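Local structure of glycosyl hydrolase (Rhizobium leguminosarum bv. trifolii, 5NDX) at residues G169-D174 against P211-Y216. The protein probably hydrolyses O-glycosidic bonds as an alpha-L-iduronidase of glycosyl hydrolase family 39, a bacterial counterpart of the human lysosomal enzyme. The protein carries 2 engineered substitutions. Numbering follows the deposited sequence.
Sequences GLDAID and PPRIDY. With 8U8 ((2~{R},3~{S},4~{S},5~{R},6~{S})-6-(4-methyl-2-oxidanylidene-chromen-7-yl)oxy-3,4,5-tris(oxidanyl)oxane-2-carboxylic acid), chain N.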
ATOM      1  N   GLY A 169      -6.298   7.755  27.903  1.00 48.76           N
ATOM      2  CA  GLY A 169      -6.708   6.357  27.736  1.00 49.87           C
ATOM      3  C   GLY A 169      -5.559   5.412  27.410  1.00 48.85           C
ATOM      4  O   GLY A 169      -5.470   4.286  27.932  1.00 49.79           O
ATOM      5  N   LEU A 170      -4.668   5.868  26.540  1.00 47.64           N
ATOM      6  CA  LEU A 170      -3.478   5.063  26.217  1.00 47.27           C
ATOM      7  C   LEU A 170      -2.506   5.081  27.409  1.00 48.42           C
ATOM      8  O   LEU A 170      -1.891   4.058  27.707  1.00 44.48           O
ATOM      9  CB  LEU A 170      -2.750   5.605  24.980  1.00 44.86           C
ATOM     10  CG  LEU A 170      -3.562   5.643  23.675  1.00 44.74           C
ATOM     11  CD1 LEU A 170      -2.789   6.349  22.576  1.00 45.43           C
ATOM     12  CD2 LEU A 170      -3.943   4.248  23.232  1.00 44.04           C
ATOM     13  N   ASP A 171      -2.300   6.256  28.000  1.00 49.84           N
ATOM     14  CA  ASP A 171      -1.342   6.396  29.129  1.00 55.14           C
ATOM     15  C   ASP A 171      -1.695   5.489  30.322  1.00 56.30           C
ATOM     16  O   ASP A 171      -0.786   4.982  30.956  1.00 59.51           O
ATOM     17  CB  ASP A 171      -1.186   7.859  29.592  1.00 55.01           C
ATOM     18  CG  ASP A 171      -0.337   8.698  28.629  1.00 57.97           C
ATOM     19  OD1 ASP A 171       0.093   8.157  27.593  1.00 55.07           O
ATOM     20  OD2 ASP A 171      -0.085   9.899  28.892  1.00 59.93           O
ATOM     21  N   ALA A 172      -2.988   5.218  30.570  1.00 55.72           N
ATOM     22  CA  ALA A 172      -3.365   4.295  31.663  1.00 57.52           C
ATOM     23  C   ALA A 172      -2.715   2.920  31.532  1.00 57.52           C
ATOM     24  O   ALA A 172      -2.462   2.291  32.516  1.00 61.26           O
ATOM     25  CB  ALA A 172      -4.876   4.136  31.772  1.00 54.59           C
ATOM     26  N   ILE A 173      -2.457   2.446  30.327  1.00 54.62           N
ATOM     27  CA  ILE A 173      -1.824   1.151  30.150  1.00 54.84           C
ATOM     28  C   ILE A 173      -0.384   1.335  29.704  1.00 53.25           C
ATOM     29  O   ILE A 173       0.475   0.592  30.165  1.00 50.07           O
ATOM     30  CB  ILE A 173      -2.525   0.310  29.068  1.00 61.19           C
ATOM     31  CG1 ILE A 173      -3.967  -0.016  29.461  1.00 62.64           C
ATOM     32  CG2 ILE A 173      -1.721  -0.969  28.763  1.00 62.77           C
ATOM     33  CD1 ILE A 173      -4.125  -1.310  30.237  1.00 64.30           C
ATOM     34  N   ASP A 174      -0.104   2.254  28.759  1.00 49.73           N
ATOM     35  CA  ASP A 174       1.252   2.319  28.185  1.00 50.25           C
ATOM     36  C   ASP A 174       1.513   3.613  27.436  1.00 51.13           C
ATOM     37  O   ASP A 174       1.062   3.756  26.287  1.00 53.48           O
ATOM     38  CB  ASP A 174       1.467   1.096  27.285  1.00 49.79           C
ATOM     39  CG  ASP A 174       2.892   0.922  26.841  1.00 51.46           C
ATOM     40  OD1 ASP A 174       3.761   1.812  27.051  1.00 54.12           O
ATOM     41  OD2 ASP A 174       3.126  -0.139  26.226  1.00 55.80           O
ATOM     42  N   PRO A 211       0.226  20.075  28.582  1.00 68.22           N
ATOM     43  CA  PRO A 211      -0.497  19.634  27.386  1.00 64.05           C
ATOM     44  C   PRO A 211      -0.443  18.119  27.206  1.00 57.99           C
ATOM     45  O   PRO A 211       0.533  17.493  27.607  1.00 53.86           O
ATOM     46  CB  PRO A 211       0.241  20.352  26.250  1.00 65.88           C
ATOM     47  CG  PRO A 211       1.630  20.509  26.766  1.00 68.39           C
ATOM     48  CD  PRO A 211       1.538  20.670  28.262  1.00 66.24           C
ATOM     49  N   PRO A 212      -1.492  17.524  26.608  1.00 56.89           N
ATOM     50  CA  PRO A 212      -1.378  16.105  26.236  1.00 53.85           C
ATOM     51  C   PRO A 212      -0.254  15.898  25.209  1.00 49.75           C
ATOM     52  O   PRO A 212       0.052  16.802  24.425  1.00 48.48           O
ATOM     53  CB  PRO A 212      -2.740  15.806  25.616  1.00 54.48           C
ATOM     54  CG  PRO A 212      -3.130  17.097  25.007  1.00 55.89           C
ATOM     55  CD  PRO A 212      -2.696  18.133  26.011  1.00 57.52           C
ATOM     56  N   ARG A 213       0.405  14.757  25.288  1.00 48.71           N
ATOM     57  CA  ARG A 213       1.501  14.444  24.374  1.00 50.38           C
ATOM     58  C   ARG A 213       0.995  14.302  22.925  1.00 48.83           C
ATOM     59  O   ARG A 213      -0.194  14.013  22.682  1.00 44.95           O
ATOM     60  CB  ARG A 213       2.208  13.164  24.797  1.00 50.34           C
ATOM     61  CG  ARG A 213       1.360  11.896  24.706  1.00 50.83           C
ATOM     62  CD  ARG A 213       2.214  10.688  25.091  1.00 50.59           C
ATOM     63  NE  ARG A 213       1.358   9.523  25.341  1.00 52.29           N
ATOM     64  CZ  ARG A 213       1.061   8.557  24.458  1.00 51.91           C
ATOM     65  NH1 ARG A 213       1.565   8.563  23.213  1.00 51.72           N
ATOM     66  NH2 ARG A 213       0.261   7.555  24.832  1.00 49.56           N
ATOM     67  N   ILE A 214       1.901  14.551  21.991  1.00 48.58           N
ATOM     68  CA  ILE A 214       1.664  14.286  20.576  1.00 47.01           C
ATOM     69  C   ILE A 214       2.970  13.755  19.999  1.00 46.06           C
ATOM     70  O   ILE A 214       4.023  14.385  20.124  1.00 46.60           O
ATOM     71  CB  ILE A 214       1.100  15.515  19.826  1.00 47.03           C
ATOM     72  CG1 ILE A 214       0.802  15.154  18.358  1.00 47.74           C
ATOM     73  CG2 ILE A 214       2.050  16.700  19.896  1.00 47.33           C
ATOM     74  CD1 ILE A 214      -0.104  16.151  17.640  1.00 50.23           C
ATOM     75  N   ASP A 215       2.905  12.559  19.424  1.00 43.74           N
ATOM     76  CA  ASP A 215       4.086  11.879  18.919  1.00 43.46           C
ATOM     77  C   ASP A 215       4.289  12.113  17.432  1.00 42.78           C
ATOM     78  O   ASP A 215       5.365  11.884  16.949  1.00 43.12           O
ATOM     79  CB  ASP A 215       3.971  10.406  19.205  1.00 45.59           C
ATOM     80  CG  ASP A 215       3.925  10.116  20.715  1.00 47.31           C
ATOM     81  OD1 ASP A 215       4.833  10.577  21.402  1.00 52.44           O
ATOM     82  OD2 ASP A 215       2.982   9.478  21.211  1.00 47.74           O
ATOM     83  N   TYR A 216       3.262  12.569  16.721  1.00 39.72           N
ATOM     84  CA  TYR A 216       3.394  12.878  15.272  1.00 39.57           C
ATOM     85  C   TYR A 216       2.246  13.777  14.860  1.00 38.43           C
ATOM     86  O   TYR A 216       1.179  13.764  15.475  1.00 37.69           O
ATOM     87  CB  TYR A 216       3.479  11.574  14.414  1.00 36.95           C
ATOM     88  CG  TYR A 216       2.204  10.784  14.449  1.00 37.90           C
ATOM     89  CD1 TYR A 216       1.166  11.088  13.594  1.00 39.21           C
ATOM     90  CD2 TYR A 216       1.994   9.786  15.401  1.00 38.60           C
ATOM     91  CE1 TYR A 216      -0.049  10.389  13.640  1.00 39.60           C
ATOM     92  CE2 TYR A 216       0.796   9.098  15.468  1.00 38.15           C
ATOM     93  CZ  TYR A 216      -0.228   9.394  14.564  1.00 39.00           C
ATOM     94  OH  TYR A 216      -1.458   8.747  14.602  1.00 39.20           O
TER
HETATM   95  C15 8U8 N 713       1.833   7.263  11.982  1.00 39.80           C
HETATM   96  C13 8U8 N 713       3.222   7.160  12.087  1.00 38.49           C
HETATM   97  C14 8U8 N 713       3.923   8.026  12.917  1.00 37.93           C
HETATM   98  C16 8U8 N 713       5.292   7.875  13.083  1.00 40.89           C
HETATM   99  O9  8U8 N 713       5.903   8.680  13.774  1.00 43.88           O
HETATM  100  O8  8U8 N 713       5.972   6.930  12.379  1.00 39.56           O
HETATM  101  C11 8U8 N 713       5.302   6.048  11.608  1.00 36.64           C
HETATM  102  C10 8U8 N 713       6.068   5.071  11.023  1.00 36.69           C
HETATM  103  C12 8U8 N 713       3.928   6.143  11.436  1.00 35.90           C
HETATM  104  C7  8U8 N 713       3.315   5.181  10.634  1.00 34.62           C
HETATM  105  C8  8U8 N 713       4.089   4.195  10.031  1.00 35.70           C
HETATM  106  C9  8U8 N 713       5.470   4.120  10.225  1.00 37.33           C
HETATM  107  O2  8U8 N 713       6.183   3.115   9.621  1.00 41.07           O
HETATM  108  C5  8U8 N 713       7.482   2.754  10.160  1.00 39.17           C
HETATM  109  O1  8U8 N 713       8.344   3.670   9.462  1.00 42.11           O
HETATM  110  C1  8U8 N 713       9.773   3.525   9.629  1.00 43.03           C
HETATM  111  C6  8U8 N 713      10.212   3.801  11.110  1.00 46.71           C
HETATM  112  O7  8U8 N 713       9.495   4.527  11.828  1.00 43.36           O
HETATM  113  O6  8U8 N 713      11.233   3.218  11.506  1.00 51.91           O
HETATM  114  C2  8U8 N 713      10.111   2.106   9.179  1.00 42.63           C
HETATM  115  O5  8U8 N 713      11.543   1.828   9.264  1.00 41.25           O
HETATM  116  C3  8U8 N 713       9.306   1.081  10.010  1.00 39.15           C
HETATM  117  O4  8U8 N 713       9.587  -0.196   9.500  1.00 38.10           O
HETATM  118  C4  8U8 N 713       7.807   1.336   9.841  1.00 38.59           C
HETATM  119  O3  8U8 N 713       7.029   0.477  10.677  1.00 39.84           O
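Arg213 reaches from the loop before strand 216-219 to the C-terminal part of helix 155-171, where Asp171 receives it. Its CB points toward the helix, and with chi1 at 65° CG sits between the backbone N and the carbonyl carbon, after which the chain runs extended to NE. The side chain also touches Val167, one turn back on that helix. Arg213 NE donates to Asp171 OD1 at 2.9 Å, the oxygen accepting with its syn lone pair. NH2 donates to the same oxygen, the distance from Arg213 NH2 to Asp171 OD1 being 2.8 Å, and meets it nearly head-on to the C-O bond. This is a side-on grip with both nitrogens on one atom, the carboxylate and guanidinium planes just 17° apart; each bond is bent, near 145°. Leu170 packs at the same edge, its CB 3.6 Å from Arg213 NH2, the two side chains crossing at about a right angle. The last nitrogen, NH1, faces its own loop: Arg213 NH1 lies 2.6 Å from Asp215 OD2, a salt bridge whose hydrogen bond is weak in angle, and it also donates to the carbonyl of Leu177. Asp215 OD2 in turn accepts from the backbone N of Met179, which ties the group to strand 179-184. An alanine in place of Arg213 would probably leave Asp171 and Asp215 without their shared cation and remove this loop's ionic link to the helix end. Directly after Asp215 comes Tyr216 of the 8U8 pocket; the coumarin's methyl-bearing edge meets one face of its ring, 8U8 C15 over the centre and 8U8 C14 3.6 Å from Tyr216 CG. One cation between two aspartates is thus likely to offset part of their combined negative charge while joining helix 155-171 to the strand entry of this TIM barrel.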